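PDB 3TDG: putative uncharacterized protein from Helicobacter pylori, which is a DsbG-type protein with a thioredoxin fold that probably acts as a thiol-disulfide reductase or isomerase. Local coordinates for residues A[42-54]-A[63-75]. Residues are numbered along the deposited sequence; the frame is centred on the assembly and turned at random.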
loop_
_atom_site.group_PDB
_atom_site.type_symbol
_atom_site.label_atom_id
_atom_site.label_comp_id
_atom_site.label_asym_id
_atom_site.label_seq_id
_atom_site.Cartn_x
_atom_site.Cartn_y
_atom_site.Cartn_z
ATOM N N GLN A 42 27.942 5.710 4.222
ATOM C CA GLN A 42 26.702 5.978 4.940
ATOM C C GLN A 42 25.558 4.988 4.668
ATOM O O GLN A 42 24.462 5.167 5.167
ATOM C CB GLN A 42 26.283 7.460 4.819
ATOM C CG GLN A 42 26.261 8.008 3.413
ATOM C CD GLN A 42 26.267 9.540 3.374
ATOM O OE1 GLN A 42 25.281 10.184 3.715
ATOM N NE2 GLN A 42 27.379 10.118 2.943
ATOM N N THR A 43 25.814 3.920 3.917
ATOM C CA THR A 43 24.805 2.863 3.770
ATOM C C THR A 43 25.379 1.474 3.970
ATOM O O THR A 43 24.635 0.515 4.132
ATOM C CB THR A 43 24.159 2.860 2.364
ATOM O OG1 THR A 43 25.142 2.475 1.394
ATOM C CG2 THR A 43 23.600 4.208 2.030
ATOM N N ASN A 44 26.703 1.377 3.937
ATOM C CA ASN A 44 27.403 0.109 3.800
ATOM C C ASN A 44 26.944 -0.726 2.591
ATOM O O ASN A 44 26.951 -1.956 2.632
ATOM C CB ASN A 44 27.371 -0.725 5.089
ATOM C CG ASN A 44 28.394 -1.845 5.056
ATOM O OD1 ASN A 44 29.524 -1.636 4.630
ATOM N ND2 ASN A 44 27.989 -3.039 5.446
ATOM N N LYS A 45 26.536 -0.041 1.523
ATOM C CA LYS A 45 26.278 -0.696 0.242
ATOM C C LYS A 45 27.269 -0.171 -0.783
ATOM O O LYS A 45 27.379 1.047 -0.993
ATOM C CB LYS A 45 24.852 -0.435 -0.239
ATOM C CG LYS A 45 23.794 -1.214 0.493
ATOM C CD LYS A 45 22.418 -0.761 0.051
ATOM C CE LYS A 45 21.342 -1.457 0.852
ATOM N NZ LYS A 45 20.175 -1.813 0.023
ATOM N N LYS A 46 28.000 -1.089 -1.404
ATOM C CA LYS A 46 28.887 -0.744 -2.510
ATOM C C LYS A 46 28.116 -0.898 -3.821
ATOM O O LYS A 46 27.877 -2.024 -4.268
ATOM C CB LYS A 46 30.137 -1.637 -2.519
ATOM C CG LYS A 46 31.135 -1.280 -3.628
ATOM C CD LYS A 46 32.186 -2.360 -3.796
ATOM C CE LYS A 46 33.287 -1.896 -4.717
ATOM N NZ LYS A 46 34.112 -3.088 -5.095
ATOM N N VAL A 47 27.726 0.233 -4.414
ATOM C CA VAL A 47 26.884 0.242 -5.626
ATOM C C VAL A 47 27.737 0.038 -6.870
ATOM O O VAL A 47 28.919 0.368 -6.880
ATOM C CB VAL A 47 26.054 1.567 -5.780
ATOM C CG1 VAL A 47 25.160 1.799 -4.571
ATOM C CG2 VAL A 47 26.957 2.776 -6.025
ATOM N N ARG A 48 27.131 -0.500 -7.917
ATOM C CA ARG A 48 27.800 -0.619 -9.201
ATOM C C ARG A 48 27.226 0.424 -10.154
ATOM O O ARG A 48 26.013 0.530 -10.278
ATOM C CB ARG A 48 27.586 -2.034 -9.754
ATOM C CG ARG A 48 28.452 -2.368 -10.964
ATOM C CD ARG A 48 28.482 -3.882 -11.216
ATOM N NE ARG A 48 27.138 -4.411 -11.454
ATOM C CZ ARG A 48 26.538 -4.468 -12.644
ATOM N NH1 ARG A 48 27.157 -4.040 -13.746
ATOM N NH2 ARG A 48 25.306 -4.958 -12.738
ATOM N N ILE A 49 28.089 1.193 -10.817
ATOM C CA ILE A 49 27.637 2.233 -11.745
ATOM C C ILE A 49 27.305 1.615 -13.107
ATOM O O ILE A 49 28.137 0.914 -13.680
ATOM C CB ILE A 49 28.701 3.349 -11.917
ATOM C CG1 ILE A 49 28.923 4.092 -10.597
ATOM C CG2 ILE A 49 28.292 4.335 -13.027
ATOM C CD1 ILE A 49 30.168 4.969 -10.598
ATOM N N LEU A 50 26.095 1.873 -13.617
ATOM C CA LEU A 50 25.652 1.288 -14.892
ATOM C C LEU A 50 25.619 2.273 -16.065
ATOM O O LEU A 50 25.850 1.882 -17.204
ATOM C CB LEU A 50 24.266 0.647 -14.757
ATOM C CG LEU A 50 24.020 -0.340 -13.619
ATOM C CD1 LEU A 50 22.522 -0.474 -13.392
ATOM C CD2 LEU A 50 24.648 -1.694 -13.908
ATOM N N GLU A 51 25.324 3.540 -15.792
ATOM C CA GLU A 51 25.040 4.501 -16.851
ATOM C C GLU A 51 25.335 5.922 -16.368
ATOM O O GLU A 51 24.973 6.293 -15.242
ATOM C CB GLU A 51 23.567 4.352 -17.257
ATOM C CG GLU A 51 23.159 5.033 -18.541
ATOM C CD GLU A 51 21.634 5.084 -18.726
ATOM O OE1 GLU A 51 20.918 4.169 -18.259
ATOM O OE2 GLU A 51 21.146 6.051 -19.346
ATOM N N ILE A 52 26.011 6.708 -17.201
ATOM C CA ILE A 52 26.222 8.139 -16.922
ATOM C C ILE A 52 25.791 8.970 -18.132
ATOM O O ILE A 52 26.215 8.693 -19.252
ATOM C CB ILE A 52 27.698 8.464 -16.561
ATOM C CG1 ILE A 52 28.164 7.655 -15.341
ATOM C CG2 ILE A 52 27.879 9.970 -16.303
ATOM C CD1 ILE A 52 29.704 7.526 -15.224
ATOM N N LYS A 53 24.941 9.971 -17.910
ATOM C CA LYS A 53 24.446 10.839 -18.984
ATOM C C LYS A 53 24.471 12.310 -18.556
ATOM O O LYS A 53 24.161 12.616 -17.405
ATOM C CB LYS A 53 23.020 10.454 -19.391
ATOM C CG LYS A 53 22.897 9.138 -20.126
ATOM C CD LYS A 53 23.732 9.131 -21.402
ATOM C CE LYS A 53 23.852 7.727 -21.951
ATOM N NZ LYS A 53 22.505 7.101 -22.006
ATOM N N PRO A 54 24.755 13.228 -19.448
ATOM C CA PRO A 54 24.791 14.641 -19.093
ATOM C C PRO A 54 23.427 15.281 -19.068
ATOM O O PRO A 54 22.540 14.764 -19.675
ATOM C CB PRO A 54 25.600 15.239 -20.223
ATOM C CG PRO A 54 25.367 14.360 -21.350
ATOM C CD PRO A 54 25.180 12.998 -20.825
ATOM N N MET A 63 23.432 12.642 -14.790
ATOM C CA MET A 63 22.474 11.585 -14.515
ATOM C C MET A 63 23.231 10.264 -14.413
ATOM O O MET A 63 23.944 9.883 -15.341
ATOM C CB MET A 63 21.424 11.528 -15.619
ATOM C CG MET A 63 20.105 10.889 -15.209
ATOM S SD MET A 63 20.138 9.102 -15.310
ATOM C CE MET A 63 20.218 8.851 -17.088
ATOM N N VAL A 64 23.088 9.589 -13.269
ATOM C CA VAL A 64 23.748 8.306 -13.018
ATOM C C VAL A 64 22.729 7.256 -12.572
ATOM O O VAL A 64 21.889 7.519 -11.695
ATOM C CB VAL A 64 24.854 8.442 -11.932
ATOM C CG1 VAL A 64 25.605 7.128 -11.734
ATOM C CG2 VAL A 64 25.855 9.553 -12.296
ATOM N N VAL A 65 22.783 6.084 -13.192
ATOM C CA VAL A 65 22.032 4.922 -12.717
ATOM C C VAL A 65 23.011 3.934 -12.084
ATOM O O VAL A 65 24.088 3.673 -12.638
ATOM C CB VAL A 65 21.201 4.268 -13.843
ATOM C CG1 VAL A 65 20.403 3.047 -13.324
ATOM C CG2 VAL A 65 20.243 5.303 -14.429
ATOM N N ILE A 66 22.633 3.413 -10.916
ATOM C CA ILE A 66 23.450 2.479 -10.156
ATOM C C ILE A 66 22.649 1.217 -9.886
ATOM O O ILE A 66 21.428 1.230 -10.001
ATOM C CB ILE A 66 23.987 3.096 -8.812
ATOM C CG1 ILE A 66 22.860 3.476 -7.843
ATOM C CG2 ILE A 66 24.952 4.276 -9.072
ATOM C CD1 ILE A 66 22.316 2.269 -7.008
ATOM N N GLU A 67 23.342 0.129 -9.548
ATOM C CA GLU A 67 22.704 -1.107 -9.126
ATOM C C GLU A 67 22.931 -1.300 -7.634
ATOM O O GLU A 67 24.062 -1.254 -7.181
ATOM C CB GLU A 67 23.317 -2.290 -9.867
ATOM C CG GLU A 67 22.653 -3.618 -9.538
ATOM C CD GLU A 67 23.493 -4.793 -9.996
ATOM O OE1 GLU A 67 24.657 -4.919 -9.544
ATOM O OE2 GLU A 67 22.987 -5.584 -10.820
ATOM N N ASP A 68 21.854 -1.486 -6.878
ATOM C CA ASP A 68 21.953 -1.793 -5.448
ATOM C C ASP A 68 22.511 -3.237 -5.320
ATOM O O ASP A 68 21.967 -4.148 -5.916
ATOM C CB ASP A 68 20.559 -1.658 -4.823
ATOM C CG ASP A 68 20.524 -2.014 -3.331
ATOM O OD1 ASP A 68 21.116 -3.030 -2.919
ATOM O OD2 ASP A 68 19.866 -1.281 -2.577
ATOM N N PRO A 69 23.615 -3.445 -4.571
ATOM C CA PRO A 69 24.187 -4.808 -4.583
ATOM C C PRO A 69 23.345 -5.853 -3.840
ATOM O O PRO A 69 23.578 -7.035 -4.005
ATOM C CB PRO A 69 25.542 -4.614 -3.897
ATOM C CG PRO A 69 25.235 -3.528 -2.860
ATOM C CD PRO A 69 24.334 -2.560 -3.630
ATOM N N ASP A 70 22.372 -5.420 -3.040
ATOM C CA ASP A 70 21.517 -6.352 -2.295
ATOM C C ASP A 70 20.252 -6.730 -3.074
ATOM O O ASP A 70 19.976 -7.913 -3.273
ATOM C CB ASP A 70 21.145 -5.789 -0.911
ATOM C CG ASP A 70 22.376 -5.445 -0.056
ATOM O OD1 ASP A 70 22.315 -4.485 0.743
ATOM O OD2 ASP A 70 23.402 -6.130 -0.184
ATOM N N THR A 71 19.498 -5.725 -3.519
ATOM C CA THR A 71 18.225 -5.944 -4.199
ATOM C C THR A 71 18.381 -6.119 -5.709
ATOM O O THR A 71 17.465 -6.610 -6.374
ATOM C CB THR A 71 17.289 -4.756 -3.961
ATOM O OG1 THR A 71 17.910 -3.566 -4.471
ATOM C CG2 THR A 71 16.953 -4.589 -2.442
ATOM N N LYS A 72 19.536 -5.707 -6.238
ATOM C CA LYS A 72 19.796 -5.615 -7.687
ATOM C C LYS A 72 18.899 -4.573 -8.401
ATOM O O LYS A 72 18.941 -4.466 -9.627
ATOM C CB LYS A 72 19.719 -6.990 -8.396
ATOM C CG LYS A 72 20.483 -8.131 -7.711
ATOM C CD LYS A 72 21.963 -7.837 -7.662
ATOM C CE LYS A 72 22.697 -8.923 -6.899
ATOM N NZ LYS A 72 24.054 -8.426 -6.575
ATOM N N TYR A 73 18.122 -3.803 -7.633
ATOM C CA TYR A 73 17.334 -2.697 -8.184
ATOM C C TYR A 73 18.241 -1.656 -8.829
ATOM O O TYR A 73 19.337 -1.371 -8.324
ATOM C CB TYR A 73 16.453 -2.045 -7.111
ATOM C CG TYR A 73 15.347 -2.947 -6.603
ATOM C CD1 TYR A 73 14.809 -3.946 -7.416
ATOM C CD2 TYR A 73 14.813 -2.783 -5.324
ATOM C CE1 TYR A 73 13.787 -4.767 -6.969
ATOM C CE2 TYR A 73 13.783 -3.609 -4.866
ATOM C CZ TYR A 73 13.287 -4.600 -5.694
ATOM O OH TYR A 73 12.271 -5.431 -5.279
ATOM N N ASN A 74 17.801 -1.137 -9.977
ATOM C CA ASN A 74 18.492 -0.051 -10.649
ATOM C C ASN A 74 17.925 1.254 -10.129
ATOM O O ASN A 74 16.709 1.444 -10.125
ATOM C CB ASN A 74 18.315 -0.119 -12.162
ATOM C CG ASN A 74 19.076 -1.270 -12.799
ATOM O OD1 ASN A 74 19.429 -2.266 -12.148
ATOM N ND2 ASN A 74 19.314 -1.145 -14.092
ATOM N N ILE A 75 18.806 2.148 -9.690
ATOM C CA ILE A 75 18.388 3.377 -9.025
ATOM C C ILE A 75 18.988 4.553 -9.784
ATOM O O ILE A 75 20.211 4.628 -9.935
ATOM C CB ILE A 75 18.888 3.425 -7.555
ATOM C CG1 ILE A 75 18.530 2.123 -6.796
ATOM C CG2 ILE A 75 18.378 4.699 -6.834
ATOM C CD1 ILE A 75 17.005 1.912 -6.589
#
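Strands 48-54 and 63-67 pair as an antiparallel beta hairpin, which a classic beta bulge interrupts. Arg48 and Glu67 form a hydrogen-bonded pair, with Glu67 N 2.8 Å from Arg48 O. At the bulge, Leu50 and Glu51 both face Val65. Leu50 N donates to Val65 O at 2.9 Å, and Glu51 N adds a weak bond to the same oxygen. Beyond it, Lys53 and Met63 bond in both directions.

The charged ends of Arg48 and Glu67 meet again on the face of the sheet that also carries Glu51, Val65 and Met63. Arg48 NE reaches Glu67 OE1 at 3.2 Å from above the carboxylate plane, while NH2 makes weaker bonds to both oxygens. The two flat groups are turned 75° apart, and the bend at chi3 (59°) brings the guanidinium back to Glu67. Leu50 CD1 packs against Val65 CG1 at 4.1 Å.

On the opposite face, which carries Ile49, Ile52, Val64 and Ile66, Ile49 CG2 touches Val64 CG1. Just before the strand, Val47 CG1 lies 3.8 Å from Ile66 CD1. Lys45 NZ takes the syn lone pair of Asp68 OD2 at 2.7 Å and forms a longer salt bridge to Asp70. Asp68 OD1 accepts from the backbone N of Asp70 and Thr71, in an Asx turn and an Asx motif, which should hold its carboxylate in place for the lysine.

Strand 48-54 is an outer strand of the sheet within this chain. Strand 74-79 flanks 62-67 on its other edge. Helix 33-43 covers Val47 and Ile49. Helix 98-129 packs on Met63 and Val65, and its Lys110 forms a salt bridge with Glu51.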